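Local atomic coordinates of STU0660 (Streptococcus thermophilus, PDB entry 3ZTH), a protein that probably binds DNA as one of the large Csn2 proteins of CRISPR-mediated bacterial immunity, and carries bound magnesium ions. Residues K276-S280 with N281-T285; E287-R290 with M291-T295; D266-F269 with M270-R273; T336-K339 with E340-Q343; Y215-F218 with Y219-C223. All blocks are in the same frame, centred on the assembly; numbering follows the deposited sequence.

Contact 1 (K276-S280 with N281-T285); sequences KYYPS and NDFPT
Ser280 and Asn281 lie at the bend of a chain that left helix 267-277 at Tyr278; the turn through Ser280-Asp282 brings Phe283 and Pro284 back against the Tyr278 side chain. Asn281 contributes mainly its carbonyl O, which lies over one face of the Phe283 ring and takes a weak hydrogen bond from Phe283 N, closing an inverse gamma turn centred on Asp282. The backbone N-H of Asp282 is bonded to the serine: Ser280 OG accepts it at 2.9 Å from Asp282 N, with an angle of 150° at the hydrogen. A chi1 of 158° sets this oxygen anti to the serine's backbone N and beside its carbonyl carbon. Phe283 sends its ring back along the chain. Its CD1 edge meets Tyr278 CB at 3.8 Å, close to the ring plane, while Phe283 CE1 comes within 3.3 Å of Ser280 O, an oblique approach. Pro284 then lays its own ring on the tyrosine. Its CD stands 3.8 Å from the centroid of the Tyr278 ring, only 12° off the normal, a CH-pi contact, and Pro284 CG reaches Tyr278 OH at 3.7 Å. Pro279 CD lies over the opposite face, offset toward its rim, so a proline meets each face. Proline suits this task, since its CD, bonded to the backbone nitrogen, is a slightly polarised C-H donor on a rigid ring. A serine hydroxyl bond and proline-tyrosine CH-pi packing help hold a loop without regular structure. At the interface with the second subunit, Asp282 OD2 comes close to Asp338 OD1 of that subunit, and two such acids would probably disfavour each other unless screened or protonated.

Contact 2 (E287-R290 with M291-T295); sequences EGFR and MSLET
Arg290 reaches forward to Glu294 and back to Glu287, so that one guanidinium joins two carboxylates in a salt-bridge network along the surface of the helix. Forward, NH1 of Arg290 donates to OE2 of Glu294 at 2.8 Å; the acceptor lies in the guanidinium plane, but the nitrogen stands well above the carboxylate plane, and the two flat groups are turned 62° apart. The grip on Glu287 is more regular: Arg290 NE meets Glu287 OE1 at 2.7 Å and Arg290 NH2 meets Glu287 OE2, also at 2.7 Å, a side-on pair with both oxygens used on their syn sides. A bend at chi3 (61°) turns the arginine's otherwise extended chain to present that edge. Neither NH1 nor Glu294 OE2 relies on the other alone: NH1 also bonds Ile246 O, and OE2 accepts from Ile246 N, so the pair fastens a loop to the helix. Arginine suits the centre because its flat guanidinium, with several N-H donors in its plane, can serve both acids and a carbonyl.

Behind this polar face the backbone satisfies itself in i to i+4 fashion, Met291 N to Glu287 O (3.0 Å) and Leu293 N to Phe289 O (2.8 Å) among them. Ser292 OG, buried, bonds Asp314 OD1. On the apolar face Phe289 CE2 touches Leu293 CD2 at 4.2 Å, fitting residues for a covered side. The salt-bridge network thus lies on one side of helix 286-296 with the Ile246 loop, while Phe289, Ser292 and Leu293 are wedged between helices 267-277 and 312-324.

Contact 3 (D266-F269 with M270-R273); sequences DVEF and MYER
Phe269 and Arg273, one turn apart, form the aromatic part of this contact. Phe269 CZ sits over the centre of the arginine's guanidinium, 3.2 Å from Arg273 CZ, but the two planes are inclined by 58°, so a corner of the ring meets the flat face of the cation and nothing is stacked. Arg273 CG lies over one phenyl face, toward its rim, 4.2 Å from the ring centroid and 25° off its normal, a CH-pi contact. A bend at chi2 (-59°) folds the arginine round to bring its head beside the ring's tip. Arginine suits the place because its methylene can lie on the ring and its guanidinium face can take the ring's CZ.

A second kind of contact is acidic. Glu268 OE2 and Glu272 OE2 approach to 2.6 Å, so close that one acid probably holds a proton. Glu268 OE2 also makes a salt bridge to Arg286, whose positive charge would offset part of the negative charge gathered here.

Backbone bonds make the third group. Met270 N reaches Asp266 O at 3.1 Å, Tyr271 N reaches Val267 O at 2.8 Å, and Arg273 N reaches Phe269 O at 3.2 Å.

Side chains turned to the rest of the fold form the last group: Tyr271 OH bonds Pro284 O and its ring meets Phe289 edge-to-face, while Met270, a selenomethionine in the crystal, packs on Ser251 and Tyr265. This is the beginning of an amphipathic helix, with Asp266 at the N-cap position but no capping bond from its side chain, and with Glu248 OE2 accepting from the first-turn amide of Glu268.

Contact 4 (T336-K339 with E340-Q343); sequences TPDK and ELLQ
In Asp338 and Leu341 the first side-chain bond is set alike, CG beside the backbone N (chi1 -57° and -61°), and from these two positions the side chains lie alongside each other, pointing the same way. Asp338 CB touches Leu341 CD1 at 3.5 Å, and Asp338 OD1 is 3.7 Å from that same methyl, Leu341 CD1. Further back in the loop, Thr336 places its methyl opposite the backbone N, from where Thr336 CG2 meets Leu342 CD1 at 4.0 Å, the side chains crossing at about a right angle. The threonine can thus offer carbon to the leucine while OG1 bonds Ser334 OG.

Asp338 stands at the N-cap, with phi and psi of the left-handed region, and its carbonyl begins the helix loosely: Leu342 N at 3.4 Å and Leu341 N at 3.2 Å make weak bonds to Asp338 O. The first firm one runs from Gln343 N to Lys339 O, 2.9 Å. Aspartate is common at an N-cap, but here its side chain makes no capping bond, and OD2 instead accepts from Ser280 OG of the second subunit. Lys339, long enough to span the bend, sends NZ back to Ser334 O.

Helix 339-345 stands far from the centre of its own chain and lies against the second subunit, where Leu342 packs on Tyr278 of that subunit, close to the end of its helix 267-277, and Thr336 packs on Val313 of its helix 312-324.

Contact 5 (Y215-F218 with Y219-C223); sequences YTIF and YRQIC
Phe218 spreads its ring beneath CG2 of Ile222 one turn on: Ile222 CG2 stands 4.1 Å from the ring centroid and 3.8 Å from Phe218 CZ, a CH-pi contact over the face. The isoleucine achieves this with CG1 in the crowded position between backbone N and carbonyl carbon (chi1 64°), which puts CG2 beside the backbone N and over the phenyl. On the same buried side Tyr215 CE2 approaches Tyr219 CB at 4.1 Å, and Phe218 CD2 lies over a face of the Tyr215 ring near its rim.

The exposed side mixes carbon with charge. Thr216 and Arg220 run side by side, with Thr216 CG2 at 3.8 Å from Arg220 NE; chi1 of -64° puts this methyl anti to the threonine's backbone N, beside the arginine, while OG1 bonds Glu212 O and Arg306 of the second subunit. Ile217 CG2 likewise lies 3.4 Å from Gln221 NE2, an amide that also makes a weak bond to Ser182 OG. Beneath these run the regular backbone bonds, such as Tyr219 N to Tyr215 O at 2.7 Å.

Large apolar residues suit the inner face because it is pressed onto the sheet and helix 177-192: Ile222 meets Phe234, Leu236 and Ile20, and Phe218 meets Leu185. Helix 212-228 is the crossover helix of a beta-alpha-beta unit between strands 199-204 and 232-237, as expected of the P-loop NTPase clan; at its start is Glu212, which binds magnesium in a crystal structure of this protein though not in this chain.

From the N terminus, contact 5 comes first, on the crossover helix of the central sheet. Contacts 3, 1, 2 and 4 follow in series; none nests in or crosses another, and each closes only a helical turn or a bend. Contact 3 opens helix 267-277, contact 1 turns the chain from it, and contact 2 lies on helix 286-296. The loop of contact 1 returns to contact 3, and the rings of contacts 2 and 3 pack together, making one helical unit. Contact 4, near the C terminus, touches none of these in its own chain, yet meets residues of contact 1 in the second subunit. Contacts 2 and 5 come within about 7 Å at their nearest atoms.

Contact 1 (K276-S280 with N281-T285)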
# COMPACT_ATOMS: atom_id res chain seq x y z
N LYS A 276 -9.46 -67.82 6.27
CA LYS A 276 -8.58 -68.96 6.03
C LYS A 276 -7.50 -69.08 7.11
O LYS A 276 -7.11 -70.18 7.49
CB LYS A 276 -7.92 -68.86 4.65
CG LYS A 276 -6.99 -70.02 4.36
CD LYS A 276 -6.34 -69.97 2.98
CE LYS A 276 -5.50 -71.23 2.73
NZ LYS A 276 -4.83 -71.29 1.39
N TYR A 277 -7.03 -67.94 7.61
CA TYR A 277 -6.00 -67.91 8.65
C TYR A 277 -6.53 -67.91 10.08
O TYR A 277 -5.76 -68.12 11.02
CB TYR A 277 -5.13 -66.67 8.47
CG TYR A 277 -4.06 -66.80 7.42
CD1 TYR A 277 -4.33 -66.48 6.09
CD2 TYR A 277 -2.77 -67.22 7.75
CE1 TYR A 277 -3.35 -66.57 5.11
CE2 TYR A 277 -1.78 -67.30 6.78
CZ TYR A 277 -2.07 -66.97 5.47
OH TYR A 277 -1.09 -67.02 4.51
N TYR A 278 -7.82 -67.66 10.26
CA TYR A 278 -8.38 -67.63 11.61
C TYR A 278 -8.07 -68.92 12.38
O TYR A 278 -8.34 -70.03 11.90
CB TYR A 278 -9.88 -67.41 11.56
CG TYR A 278 -10.40 -66.67 12.76
CD1 TYR A 278 -10.15 -65.31 12.92
CD2 TYR A 278 -11.14 -67.32 13.74
CE1 TYR A 278 -10.62 -64.61 14.02
CE2 TYR A 278 -11.62 -66.63 14.85
CZ TYR A 278 -11.35 -65.28 14.99
OH TYR A 278 -11.81 -64.59 16.08
N PRO A 279 -7.53 -68.79 13.60
CA PRO A 279 -7.17 -69.92 14.47
C PRO A 279 -8.34 -70.67 15.10
O PRO A 279 -8.15 -71.52 15.96
CB PRO A 279 -6.29 -69.26 15.53
CG PRO A 279 -6.96 -67.93 15.70
CD PRO A 279 -7.24 -67.51 14.27
N SER A 280 -9.56 -70.36 14.66
CA SER A 280 -10.73 -71.01 15.22
C SER A 280 -11.80 -71.24 14.16
O SER A 280 -11.79 -70.59 13.12
CB SER A 280 -11.28 -70.16 16.37
OG SER A 280 -12.64 -70.44 16.64
N ASN A 281 -12.71 -72.16 14.44
CA ASN A 281 -13.81 -72.48 13.53
C ASN A 281 -14.90 -71.44 13.71
O ASN A 281 -15.74 -71.25 12.83
CB ASN A 281 -14.37 -73.86 13.84
CG ASN A 281 -13.50 -74.97 13.31
OD1 ASN A 281 -13.38 -76.03 13.92
ND2 ASN A 281 -12.90 -74.75 12.14
N ASP A 282 -14.88 -70.78 14.86
CA ASP A 282 -15.87 -69.76 15.15
C ASP A 282 -15.52 -68.47 14.43
O ASP A 282 -15.27 -67.44 15.05
CB ASP A 282 -15.95 -69.52 16.66
CG ASP A 282 -16.52 -70.70 17.41
OD1 ASP A 282 -17.60 -71.19 17.00
OD2 ASP A 282 -15.91 -71.14 18.40
N PHE A 283 -15.51 -68.54 13.11
CA PHE A 283 -15.20 -67.37 12.29
C PHE A 283 -16.13 -66.23 12.67
O PHE A 283 -17.29 -66.44 13.02
CB PHE A 283 -15.41 -67.67 10.80
CG PHE A 283 -14.61 -68.83 10.30
CD1 PHE A 283 -13.22 -68.85 10.44
CD2 PHE A 283 -15.24 -69.90 9.67
CE1 PHE A 283 -12.47 -69.92 9.95
CE2 PHE A 283 -14.49 -70.98 9.18
CZ PHE A 283 -13.10 -70.99 9.32
N PRO A 284 -15.62 -65.00 12.61
CA PRO A 284 -16.46 -63.85 12.95
C PRO A 284 -17.43 -63.62 11.81
O PRO A 284 -17.19 -64.03 10.68
CB PRO A 284 -15.46 -62.71 13.09
CG PRO A 284 -14.19 -63.42 13.51
CD PRO A 284 -14.20 -64.62 12.60
N THR A 285 -18.55 -62.97 12.10
CA THR A 285 -19.53 -62.67 11.08
C THR A 285 -18.91 -61.62 10.15
O THR A 285 -17.94 -60.94 10.51
CB THR A 285 -20.83 -62.09 11.70
OG1 THR A 285 -21.73 -61.73 10.66
CG2 THR A 285 -20.53 -60.85 12.51

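Contact 2 (E287-R290 with M291-T295)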
# COMPACT_ATOMS: atom_id res chain seq x y z
N GLU A 287 -20.05 -58.85 9.43
CA GLU A 287 -20.20 -57.55 10.07
C GLU A 287 -19.20 -57.43 11.23
O GLU A 287 -18.59 -56.38 11.42
CB GLU A 287 -21.63 -57.37 10.59
CG GLU A 287 -21.86 -56.06 11.32
CD GLU A 287 -21.52 -54.84 10.48
OE1 GLU A 287 -21.15 -55.00 9.29
OE2 GLU A 287 -21.62 -53.71 10.99
N GLY A 288 -19.04 -58.50 12.00
CA GLY A 288 -18.10 -58.48 13.10
C GLY A 288 -16.69 -58.28 12.57
O GLY A 288 -15.85 -57.65 13.20
N PHE A 289 -16.44 -58.81 11.39
CA PHE A 289 -15.14 -58.67 10.77
C PHE A 289 -14.96 -57.24 10.31
O PHE A 289 -13.92 -56.63 10.53
CB PHE A 289 -15.02 -59.61 9.56
CG PHE A 289 -13.82 -59.31 8.71
CD1 PHE A 289 -12.54 -59.56 9.19
CD2 PHE A 289 -13.98 -58.73 7.46
CE1 PHE A 289 -11.42 -59.22 8.43
CE2 PHE A 289 -12.86 -58.39 6.69
CZ PHE A 289 -11.58 -58.64 7.18
N ARG A 290 -15.98 -56.71 9.65
CA ARG A 290 -15.95 -55.36 9.12
C ARG A 290 -15.64 -54.35 10.22
O ARG A 290 -14.89 -53.40 10.01
CB ARG A 290 -17.29 -55.04 8.46
CG ARG A 290 -17.25 -53.87 7.53
CD ARG A 290 -18.66 -53.48 7.16
NE ARG A 290 -19.41 -53.10 8.35
CZ ARG A 290 -19.19 -52.00 9.07
NH1 ARG A 290 -18.23 -51.15 8.71
NH2 ARG A 290 -19.93 -51.73 10.14
N MSE A 291 -16.22 -54.57 11.39
CA MSE A 291 -15.98 -53.68 12.52
C MSE A 291 -14.60 -53.86 13.11
O MSE A 291 -13.97 -52.91 13.54
CB MSE A 291 -17.03 -53.91 13.58
CG MSE A 291 -18.36 -53.32 13.22
SE MSE A 291 -19.43 -53.27 14.79
CE MSE A 291 -19.95 -55.14 14.86
N SER A 292 -14.14 -55.11 13.15
CA SER A 292 -12.82 -55.40 13.67
C SER A 292 -11.83 -54.70 12.74
O SER A 292 -10.82 -54.15 13.19
CB SER A 292 -12.59 -56.91 13.67
OG SER A 292 -11.31 -57.23 14.16
N LEU A 293 -12.14 -54.72 11.45
CA LEU A 293 -11.31 -54.09 10.42
C LEU A 293 -11.26 -52.57 10.58
O LEU A 293 -10.24 -51.93 10.31
CB LEU A 293 -11.84 -54.47 9.04
CG LEU A 293 -11.13 -53.93 7.80
CD1 LEU A 293 -9.69 -54.48 7.69
CD2 LEU A 293 -11.96 -54.31 6.58
N GLU A 294 -12.37 -51.98 11.03
CA GLU A 294 -12.44 -50.54 11.24
C GLU A 294 -11.62 -50.12 12.45
O GLU A 294 -11.05 -49.04 12.50
CB GLU A 294 -13.89 -50.12 11.44
CG GLU A 294 -14.41 -49.18 10.39
CD GLU A 294 -15.92 -49.06 10.42
OE1 GLU A 294 -16.50 -48.96 11.53
OE2 GLU A 294 -16.53 -49.06 9.33
N THR A 295 -11.57 -51.00 13.44
CA THR A 295 -10.84 -50.75 14.67
C THR A 295 -9.32 -50.82 14.50
O THR A 295 -8.59 -49.95 14.96
CB THR A 295 -11.21 -51.79 15.74
OG1 THR A 295 -12.59 -51.64 16.09
CG2 THR A 295 -10.33 -51.64 16.98

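Contact 3 (D266-F269 with M270-R273)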
# COMPACT_ATOMS: atom_id res chain seq x y z
N ASP A 266 -10.63 -55.22 -1.27
CA ASP A 266 -12.08 -55.30 -1.14
C ASP A 266 -12.34 -56.06 0.15
O ASP A 266 -11.55 -56.93 0.53
CB ASP A 266 -12.70 -56.06 -2.32
CG ASP A 266 -12.61 -55.29 -3.62
OD1 ASP A 266 -13.19 -54.19 -3.72
OD2 ASP A 266 -11.95 -55.79 -4.55
N VAL A 267 -13.43 -55.72 0.82
CA VAL A 267 -13.81 -56.34 2.09
C VAL A 267 -14.06 -57.85 1.98
O VAL A 267 -13.57 -58.63 2.80
CB VAL A 267 -15.07 -55.66 2.67
CG1 VAL A 267 -15.36 -56.20 4.06
CG2 VAL A 267 -14.86 -54.15 2.70
N GLU A 268 -14.84 -58.27 0.99
CA GLU A 268 -15.11 -59.69 0.83
C GLU A 268 -13.81 -60.45 0.58
O GLU A 268 -13.60 -61.56 1.09
CB GLU A 268 -16.09 -59.93 -0.33
CG GLU A 268 -16.52 -61.39 -0.48
CD GLU A 268 -17.06 -61.99 0.83
OE1 GLU A 268 -17.70 -61.25 1.61
OE2 GLU A 268 -16.84 -63.20 1.06
N PHE A 269 -12.92 -59.86 -0.21
CA PHE A 269 -11.65 -60.48 -0.49
C PHE A 269 -10.90 -60.73 0.82
O PHE A 269 -10.47 -61.85 1.10
CB PHE A 269 -10.81 -59.58 -1.41
CG PHE A 269 -9.41 -60.09 -1.66
CD1 PHE A 269 -9.17 -61.03 -2.65
CD2 PHE A 269 -8.35 -59.66 -0.86
CE1 PHE A 269 -7.88 -61.54 -2.86
CE2 PHE A 269 -7.06 -60.16 -1.05
CZ PHE A 269 -6.82 -61.10 -2.05
N MSE A 270 -10.76 -59.69 1.63
CA MSE A 270 -10.05 -59.80 2.90
C MSE A 270 -10.73 -60.71 3.91
O MSE A 270 -10.06 -61.41 4.68
CB MSE A 270 -9.87 -58.41 3.52
CG MSE A 270 -9.05 -57.48 2.65
SE MSE A 270 -8.66 -55.82 3.55
CE MSE A 270 -10.37 -54.95 3.32
N TYR A 271 -12.06 -60.72 3.90
CA TYR A 271 -12.78 -61.58 4.82
C TYR A 271 -12.39 -63.03 4.57
O TYR A 271 -12.02 -63.76 5.50
CB TYR A 271 -14.28 -61.43 4.64
CG TYR A 271 -15.10 -62.30 5.56
CD1 TYR A 271 -15.29 -61.95 6.89
CD2 TYR A 271 -15.67 -63.48 5.09
CE1 TYR A 271 -16.04 -62.75 7.74
CE2 TYR A 271 -16.43 -64.29 5.93
CZ TYR A 271 -16.61 -63.92 7.26
OH TYR A 271 -17.34 -64.73 8.10
N GLU A 272 -12.46 -63.44 3.31
CA GLU A 272 -12.12 -64.82 2.96
C GLU A 272 -10.68 -65.17 3.31
O GLU A 272 -10.43 -66.23 3.88
CB GLU A 272 -12.41 -65.07 1.47
CG GLU A 272 -13.89 -65.36 1.22
CD GLU A 272 -14.31 -65.21 -0.24
OE1 GLU A 272 -13.55 -65.66 -1.13
OE2 GLU A 272 -15.40 -64.64 -0.49
N ARG A 273 -9.74 -64.28 2.98
CA ARG A 273 -8.33 -64.51 3.29
C ARG A 273 -8.16 -64.69 4.79
O ARG A 273 -7.60 -65.68 5.25
CB ARG A 273 -7.47 -63.32 2.84
CG ARG A 273 -7.24 -63.21 1.34
CD ARG A 273 -6.56 -64.46 0.79
NE ARG A 273 -6.01 -64.26 -0.55
CZ ARG A 273 -4.98 -63.45 -0.83
NH1 ARG A 273 -4.39 -62.76 0.13
NH2 ARG A 273 -4.55 -63.34 -2.08

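Contact 4 (T336-K339 with E340-Q343)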
# COMPACT_ATOMS: atom_id res chain seq x y z
N THR A 336 -1.36 -61.44 31.79
CA THR A 336 -2.04 -61.06 33.02
C THR A 336 -2.53 -62.30 33.75
O THR A 336 -3.11 -63.21 33.14
CB THR A 336 -3.24 -60.14 32.72
OG1 THR A 336 -2.81 -59.02 31.94
CG2 THR A 336 -3.86 -59.63 34.02
N PRO A 337 -2.29 -62.37 35.07
CA PRO A 337 -2.71 -63.52 35.88
C PRO A 337 -4.21 -63.56 36.17
O PRO A 337 -4.88 -62.52 36.18
CB PRO A 337 -1.88 -63.35 37.15
CG PRO A 337 -1.79 -61.86 37.29
CD PRO A 337 -1.50 -61.42 35.87
N ASP A 338 -4.73 -64.76 36.40
CA ASP A 338 -6.15 -64.98 36.70
C ASP A 338 -7.10 -64.30 35.72
O ASP A 338 -7.98 -63.54 36.14
CB ASP A 338 -6.47 -64.51 38.12
CG ASP A 338 -5.60 -65.18 39.18
OD1 ASP A 338 -5.89 -66.34 39.53
OD2 ASP A 338 -4.63 -64.54 39.64
N LYS A 339 -6.94 -64.57 34.43
CA LYS A 339 -7.81 -63.96 33.44
C LYS A 339 -9.24 -64.45 33.58
O LYS A 339 -10.18 -63.73 33.27
CB LYS A 339 -7.29 -64.24 32.02
CG LYS A 339 -6.03 -63.47 31.69
CD LYS A 339 -5.57 -63.71 30.26
CE LYS A 339 -4.32 -62.89 29.97
NZ LYS A 339 -3.83 -63.10 28.58
N GLU A 340 -9.40 -65.67 34.07
CA GLU A 340 -10.73 -66.23 34.25
C GLU A 340 -11.53 -65.33 35.19
O GLU A 340 -12.71 -65.06 34.96
CB GLU A 340 -10.64 -67.63 34.85
CG GLU A 340 -9.53 -68.50 34.27
CD GLU A 340 -9.59 -69.94 34.78
OE1 GLU A 340 -9.67 -70.13 36.02
OE2 GLU A 340 -9.55 -70.87 33.95
N LEU A 341 -10.88 -64.87 36.25
CA LEU A 341 -11.53 -64.01 37.23
C LEU A 341 -11.93 -62.65 36.65
O LEU A 341 -13.04 -62.17 36.88
CB LEU A 341 -10.60 -63.81 38.43
CG LEU A 341 -10.24 -65.11 39.15
CD1 LEU A 341 -9.20 -64.85 40.23
CD2 LEU A 341 -11.50 -65.70 39.76
N LEU A 342 -11.02 -62.04 35.89
CA LEU A 342 -11.30 -60.74 35.28
C LEU A 342 -12.45 -60.89 34.28
O LEU A 342 -13.31 -60.02 34.18
CB LEU A 342 -10.07 -60.19 34.57
CG LEU A 342 -8.75 -60.01 35.35
CD1 LEU A 342 -7.84 -59.11 34.53
CD2 LEU A 342 -8.99 -59.40 36.71
N GLN A 343 -12.44 -62.00 33.55
CA GLN A 343 -13.49 -62.27 32.57
C GLN A 343 -14.84 -62.36 33.27
O GLN A 343 -15.81 -61.73 32.85
CB GLN A 343 -13.19 -63.57 31.83
CG GLN A 343 -12.24 -63.40 30.65
CD GLN A 343 -11.50 -64.69 30.29
OE1 GLN A 343 -12.12 -65.72 30.01
NE2 GLN A 343 -10.17 -64.62 30.29

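Contact 5 (Y215-F218 with Y219-C223)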
# COMPACT_ATOMS: atom_id res chain seq x y z
N TYR A 215 -20.54 -37.47 13.78
CA TYR A 215 -19.72 -37.77 12.62
C TYR A 215 -20.44 -38.72 11.65
O TYR A 215 -20.38 -38.55 10.43
CB TYR A 215 -18.39 -38.36 13.05
CG TYR A 215 -17.44 -38.51 11.89
CD1 TYR A 215 -16.62 -37.45 11.50
CD2 TYR A 215 -17.42 -39.68 11.13
CE1 TYR A 215 -15.81 -37.55 10.39
CE2 TYR A 215 -16.61 -39.79 10.01
CZ TYR A 215 -15.81 -38.72 9.65
OH TYR A 215 -14.99 -38.81 8.55
N THR A 216 -21.13 -39.70 12.21
CA THR A 216 -21.88 -40.67 11.42
C THR A 216 -22.94 -39.91 10.58
O THR A 216 -23.18 -40.24 9.42
CB THR A 216 -22.57 -41.67 12.38
OG1 THR A 216 -21.56 -42.42 13.06
CG2 THR A 216 -23.49 -42.62 11.63
N ILE A 217 -23.56 -38.89 11.17
CA ILE A 217 -24.54 -38.10 10.45
C ILE A 217 -23.86 -37.37 9.29
O ILE A 217 -24.36 -37.35 8.15
CB ILE A 217 -25.21 -37.07 11.40
CG1 ILE A 217 -26.09 -37.80 12.41
CG2 ILE A 217 -26.01 -36.04 10.60
CD1 ILE A 217 -26.74 -36.89 13.45
N PHE A 218 -22.71 -36.76 9.59
CA PHE A 218 -21.92 -36.04 8.59
C PHE A 218 -21.46 -36.97 7.47
O PHE A 218 -21.50 -36.61 6.29
CB PHE A 218 -20.70 -35.42 9.28
CG PHE A 218 -19.56 -35.12 8.35
CD1 PHE A 218 -19.57 -33.99 7.54
CD2 PHE A 218 -18.48 -36.00 8.26
CE1 PHE A 218 -18.53 -33.73 6.66
CE2 PHE A 218 -17.43 -35.75 7.38
CZ PHE A 218 -17.45 -34.62 6.58
N TYR A 219 -21.02 -38.17 7.84
CA TYR A 219 -20.54 -39.15 6.86
C TYR A 219 -21.63 -39.64 5.92
O TYR A 219 -21.37 -39.88 4.74
CB TYR A 219 -19.88 -40.33 7.58
CG TYR A 219 -19.41 -41.44 6.66
CD1 TYR A 219 -18.29 -41.27 5.84
CD2 TYR A 219 -20.08 -42.66 6.62
CE1 TYR A 219 -17.86 -42.29 4.99
CE2 TYR A 219 -19.66 -43.68 5.78
CZ TYR A 219 -18.55 -43.49 4.97
OH TYR A 219 -18.13 -44.52 4.15
N ARG A 220 -22.85 -39.81 6.43
CA ARG A 220 -23.95 -40.24 5.57
C ARG A 220 -24.21 -39.14 4.54
O ARG A 220 -24.45 -39.41 3.37
CB ARG A 220 -25.22 -40.47 6.38
CG ARG A 220 -25.17 -41.70 7.26
CD ARG A 220 -26.44 -41.84 8.08
NE ARG A 220 -26.32 -42.90 9.08
CZ ARG A 220 -26.12 -44.18 8.79
NH1 ARG A 220 -26.03 -44.58 7.53
NH2 ARG A 220 -25.99 -45.07 9.78
N GLN A 221 -24.13 -37.89 4.98
CA GLN A 221 -24.32 -36.76 4.09
C GLN A 221 -23.31 -36.77 2.96
O GLN A 221 -23.69 -36.63 1.80
CB GLN A 221 -24.25 -35.45 4.86
CG GLN A 221 -25.53 -35.14 5.63
CD GLN A 221 -25.39 -33.98 6.59
OE1 GLN A 221 -24.75 -32.97 6.29
NE2 GLN A 221 -26.01 -34.10 7.76
N ILE A 222 -22.02 -36.94 3.26
CA ILE A 222 -21.05 -36.94 2.18
C ILE A 222 -21.23 -38.15 1.26
O ILE A 222 -20.96 -38.05 0.06
CB ILE A 222 -19.58 -36.87 2.68
CG1 ILE A 222 -19.20 -38.09 3.49
CG2 ILE A 222 -19.38 -35.61 3.52
CD1 ILE A 222 -17.76 -38.03 3.97
N CYS A 223 -21.69 -39.28 1.80
CA CYS A 223 -21.93 -40.46 0.98
C CYS A 223 -23.05 -40.14 0.01
O CYS A 223 -23.02 -40.55 -1.16
CB CYS A 223 -22.34 -41.66 1.85
SG CYS A 223 -20.97 -42.50 2.67